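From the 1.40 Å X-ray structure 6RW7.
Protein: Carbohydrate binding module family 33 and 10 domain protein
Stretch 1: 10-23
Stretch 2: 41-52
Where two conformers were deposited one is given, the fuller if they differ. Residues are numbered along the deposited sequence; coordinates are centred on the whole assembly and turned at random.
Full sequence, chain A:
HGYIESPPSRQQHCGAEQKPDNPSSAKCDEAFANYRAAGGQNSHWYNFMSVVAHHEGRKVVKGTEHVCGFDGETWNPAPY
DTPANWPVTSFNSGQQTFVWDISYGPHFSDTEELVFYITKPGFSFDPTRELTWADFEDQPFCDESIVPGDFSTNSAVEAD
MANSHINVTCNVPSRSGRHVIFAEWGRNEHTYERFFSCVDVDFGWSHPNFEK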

# COMPACT_ATOMS: atom_id res chain seq x y z
N ARG A 10 5.83 -1.44 -0.65
CA ARG A 10 7.03 -0.58 -0.84
C ARG A 10 7.60 -0.20 0.53
O ARG A 10 8.83 -0.08 0.64
CB ARG A 10 6.67 0.66 -1.66
CG ARG A 10 6.33 0.32 -3.10
CD ARG A 10 6.05 1.51 -3.98
NE ARG A 10 5.81 1.04 -5.34
CZ ARG A 10 5.65 1.82 -6.40
NH1 ARG A 10 5.66 3.15 -6.29
NH2 ARG A 10 5.51 1.25 -7.59
N GLN A 11 6.73 0.06 1.50
CA GLN A 11 7.16 0.48 2.86
C GLN A 11 7.80 -0.68 3.62
O GLN A 11 8.69 -0.44 4.45
CB GLN A 11 5.95 0.97 3.63
CG GLN A 11 5.34 2.21 3.03
CD GLN A 11 3.89 2.02 2.71
OE1 GLN A 11 3.56 1.23 1.83
NE2 GLN A 11 3.03 2.79 3.38
N GLN A 12 7.38 -1.91 3.36
CA GLN A 12 7.97 -3.10 3.99
C GLN A 12 9.40 -3.28 3.46
O GLN A 12 10.33 -3.47 4.24
CB GLN A 12 7.11 -4.34 3.72
CG GLN A 12 7.75 -5.62 4.25
CD GLN A 12 7.88 -5.64 5.76
OE1 GLN A 12 6.97 -5.22 6.47
NE2 GLN A 12 8.97 -6.20 6.28
N HIS A 13 9.57 -3.26 2.15
CA HIS A 13 10.91 -3.43 1.55
C HIS A 13 11.82 -2.26 1.93
O HIS A 13 12.96 -2.51 2.31
CB HIS A 13 10.85 -3.45 0.02
CG HIS A 13 10.17 -4.63 -0.60
ND1 HIS A 13 10.67 -5.90 -0.50
CD2 HIS A 13 9.08 -4.70 -1.38
CE1 HIS A 13 9.91 -6.72 -1.22
NE2 HIS A 13 8.91 -6.00 -1.76
N CYS A 14 11.34 -1.03 1.70
CA CYS A 14 12.14 0.21 1.75
C CYS A 14 11.55 1.07 2.85
O CYS A 14 10.60 1.79 2.58
CB CYS A 14 12.20 0.91 0.40
SG CYS A 14 12.47 -0.18 -1.03
N GLY A 15 12.07 0.90 4.07
CA GLY A 15 11.39 1.39 5.28
C GLY A 15 11.57 0.38 6.39
O GLY A 15 12.57 0.46 7.14
N ALA A 16 10.68 -0.60 6.47
CA ALA A 16 10.74 -1.57 7.58
C ALA A 16 12.05 -2.37 7.48
O ALA A 16 12.71 -2.57 8.50
CB ALA A 16 9.52 -2.45 7.58
N GLU A 17 12.39 -2.84 6.29
CA GLU A 17 13.57 -3.70 6.09
C GLU A 17 14.78 -2.83 5.75
O GLU A 17 15.66 -2.70 6.59
CB GLU A 17 13.30 -4.74 5.01
CG GLU A 17 12.28 -5.76 5.43
CD GLU A 17 11.97 -6.81 4.38
OE1 GLU A 17 12.86 -7.03 3.48
OE2 GLU A 17 10.86 -7.39 4.45
N GLN A 18 14.85 -2.26 4.56
CA GLN A 18 16.06 -1.54 4.11
C GLN A 18 15.92 -0.06 4.44
O GLN A 18 14.86 0.54 4.18
CB GLN A 18 16.29 -1.75 2.61
CG GLN A 18 16.46 -3.20 2.22
CD GLN A 18 17.72 -3.75 2.86
OE1 GLN A 18 18.75 -3.06 2.94
NE2 GLN A 18 17.64 -4.97 3.36
N LYS A 19 16.99 0.51 5.00
CA LYS A 19 17.11 1.95 5.28
C LYS A 19 18.24 2.51 4.43
O LYS A 19 19.27 1.86 4.24
CB LYS A 19 17.47 2.24 6.74
CG LYS A 19 16.62 1.58 7.80
CD LYS A 19 15.25 2.14 7.84
CE LYS A 19 14.53 1.76 9.11
NZ LYS A 19 14.26 0.31 9.14
N PRO A 20 18.08 3.72 3.89
CA PRO A 20 19.02 4.22 2.89
C PRO A 20 20.40 4.55 3.45
O PRO A 20 21.38 4.56 2.69
CB PRO A 20 18.33 5.47 2.34
CG PRO A 20 17.41 5.91 3.47
CD PRO A 20 16.93 4.62 4.09
N ASP A 21 20.50 4.79 4.75
CA ASP A 21 21.80 5.14 5.37
C ASP A 21 22.58 3.86 5.74
O ASP A 21 23.75 3.99 6.15
CB ASP A 21 21.62 6.17 6.49
CG ASP A 21 20.44 5.96 7.44
OD1 ASP A 21 19.48 5.23 7.08
OD2 ASP A 21 20.47 6.57 8.52
N ASN A 22 22.01 2.67 5.57
CA ASN A 22 22.72 1.42 5.97
C ASN A 22 22.05 0.20 5.35
O ASN A 22 21.71 -0.76 6.04
CB ASN A 22 22.85 1.29 7.49
CG ASN A 22 21.54 0.97 8.18
OD1 ASN A 22 20.46 1.29 7.67
ND2 ASN A 22 21.64 0.31 9.32
N PRO A 23 21.87 0.15 4.03
CA PRO A 23 21.21 -1.01 3.44
C PRO A 23 22.05 -2.29 3.54
O PRO A 23 23.29 -2.22 3.56
CB PRO A 23 20.99 -0.64 1.99
CG PRO A 23 21.98 0.46 1.71
CD PRO A 23 22.28 1.15 3.03
N GLN A 41 14.89 13.33 1.10
CA GLN A 41 15.86 13.17 2.21
C GLN A 41 15.87 11.69 2.61
O GLN A 41 14.79 11.08 2.76
CB GLN A 41 15.50 14.05 3.40
CG GLN A 41 15.48 15.56 3.11
CD GLN A 41 16.70 16.07 2.39
OE1 GLN A 41 16.62 16.54 1.25
NE2 GLN A 41 17.85 15.96 3.03
N ASN A 42 17.04 11.14 2.88
CA ASN A 42 17.16 9.76 3.40
C ASN A 42 16.28 9.57 4.64
O ASN A 42 15.75 8.46 4.82
CB ASN A 42 18.61 9.44 3.73
CG ASN A 42 19.44 8.96 2.55
OD1 ASN A 42 18.93 8.71 1.47
ND2 ASN A 42 20.71 8.70 2.81
N SER A 43 16.21 10.56 5.51
CA SER A 43 15.50 10.40 6.80
C SER A 43 14.02 10.15 6.55
O SER A 43 13.35 9.56 7.42
CB SER A 43 15.72 11.58 7.69
OG SER A 43 15.14 12.73 7.11
N HIS A 44 13.49 10.55 5.40
CA HIS A 44 12.04 10.41 5.13
C HIS A 44 11.60 8.94 5.18
O HIS A 44 10.40 8.67 5.50
CB HIS A 44 11.69 11.05 3.79
CG HIS A 44 11.82 12.52 3.80
ND1 HIS A 44 11.69 13.28 2.66
CD2 HIS A 44 12.03 13.38 4.82
CE1 HIS A 44 11.81 14.56 2.99
NE2 HIS A 44 12.00 14.65 4.30
N TRP A 45 12.49 8.01 4.82
CA TRP A 45 12.14 6.56 4.73
C TRP A 45 11.90 5.99 6.13
O TRP A 45 11.28 4.93 6.26
CB TRP A 45 13.22 5.78 3.99
CG TRP A 45 13.48 6.25 2.60
CD1 TRP A 45 14.39 7.18 2.21
CD2 TRP A 45 12.84 5.77 1.40
NE1 TRP A 45 14.33 7.36 0.85
CE2 TRP A 45 13.41 6.49 0.33
CE3 TRP A 45 11.86 4.82 1.11
CZ2 TRP A 45 13.04 6.28 -0.99
CZ3 TRP A 45 11.51 4.58 -0.20
CH2 TRP A 45 12.06 5.34 -1.24
N TYR A 46 12.34 6.69 7.17
CA TYR A 46 12.05 6.28 8.57
C TYR A 46 10.56 6.46 8.88
O TYR A 46 10.07 5.86 9.83
CB TYR A 46 12.98 6.98 9.55
CG TYR A 46 14.38 6.42 9.49
CD1 TYR A 46 15.23 6.71 8.43
CD2 TYR A 46 14.80 5.48 10.41
CE1 TYR A 46 16.50 6.14 8.34
CE2 TYR A 46 16.06 4.93 10.35
CZ TYR A 46 16.92 5.25 9.31
OH TYR A 46 18.17 4.68 9.24
N ASN A 47 9.85 7.28 8.10
CA ASN A 47 8.39 7.50 8.25
C ASN A 47 7.60 6.58 7.32
O ASN A 47 6.53 6.96 6.84
CB ASN A 47 8.03 8.98 8.03
CG ASN A 47 7.69 9.68 9.32
OD1 ASN A 47 8.09 10.83 9.53
ND2 ASN A 47 6.96 9.00 10.16
N PHE A 48 8.07 5.35 7.16
CA PHE A 48 7.44 4.38 6.24
C PHE A 48 6.04 4.02 6.74
O PHE A 48 5.20 3.52 5.97
CB PHE A 48 8.28 3.12 6.12
CG PHE A 48 8.59 2.37 7.38
CD1 PHE A 48 7.75 1.38 7.84
CD2 PHE A 48 9.74 2.62 8.09
CE1 PHE A 48 8.06 0.64 8.97
CE2 PHE A 48 10.06 1.88 9.22
CZ PHE A 48 9.22 0.90 9.66
N MET A 49 5.74 4.26 8.01
CA MET A 49 4.42 3.93 8.62
C MET A 49 3.46 5.12 8.52
O MET A 49 2.36 5.05 9.11
CB MET A 49 4.58 3.51 10.08
CG MET A 49 5.00 4.58 11.03
SD MET A 49 6.68 5.25 10.86
CE MET A 49 7.66 3.81 11.32
N SER A 50 3.85 6.19 7.84
CA SER A 50 3.14 7.49 7.96
C SER A 50 2.70 8.03 6.61
O SER A 50 2.76 9.24 6.43
CB SER A 50 4.02 8.47 8.68
OG SER A 50 4.50 7.92 9.89
N VAL A 51 2.26 7.16 5.69
CA VAL A 51 1.64 7.67 4.44
C VAL A 51 0.16 7.87 4.78
O VAL A 51 -0.57 6.88 4.88
CB VAL A 51 1.84 6.74 3.24
CG1 VAL A 51 1.34 7.45 2.00
CG2 VAL A 51 3.29 6.33 3.05
N VAL A 52 -0.23 9.12 5.04
CA VAL A 52 -1.46 9.41 5.84
C VAL A 52 -2.23 10.61 5.29
O VAL A 52 -1.62 11.57 4.78
CB VAL A 52 -1.11 9.60 7.33
CG1 VAL A 52 -0.25 10.82 7.58
CG2 VAL A 52 -2.35 9.61 8.22
O HOH W 1 2.00 4.29 5.71

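The helix at 10-17 and the loop that follows it pack against the 3-10 segment 42-46 and the turn beyond it, burying 650 Å² in total. The CA atoms come closest at Gly15 and Phe48, 5.0 Å apart, an approach that a side chain at position 15 would obstruct: an ideal CB on Gly15 would fall 2.5 Å from Phe48 CB. The backbone angles of Gly15 (141°/-87°) independently call for glycine.

Phe48 fills this site. Its p rotamer (chi1 57°) lays one ring face against the helix backbone, with Gly15 C 3.4 Å from Phe48 CD2 and Ala16 CA 3.6 Å from Phe48 CZ; the small Ala16 side chain adds an apolar contact, Ala16 CB to Phe48 CE1, at 3.7 Å. The CA-to-CB bond of Gln11 also points toward the second stretch. With chi1 m and chi2 between wells at 124°, Gln11 NE2 makes a weak hydrogen bond to Phe48 O (3.5 Å) and lies 3.6 Å from Val51 CG2. Water 1 reinforces the junction, its O accepting from Val51 N at 2.9 Å and linking more weakly to Gln11 NE2 (3.0 Å) and Phe48 O (3.3 Å).

Trp45, in the m rotamer, reaches both the helix and the loop. Cys14 O approaches the edge of its ring, 3.6 Å from Trp45 CE3, while Pro20 CG makes an apolar contact with Trp45 CD1 at 3.5 Å. Pro20 CG also sits 3.3 Å from Asn42 O.

Lys19 folds back through m, m, t and m torsions, so that Lys19 NZ donates to Gly15 O within its own stretch (2.6 Å). This course carries Lys19 CD over one face of Tyr46, 4.0 Å from the Tyr46 ring centroid, in a CH-pi contact. The CA-to-CB bond of Tyr46 points sideways, yet its m rotamer brings the hydroxyl to the Lys19-Asn22 type I turn, where Tyr46 OH donates a short 2.6 Å hydrogen bond to Asp21 OD1.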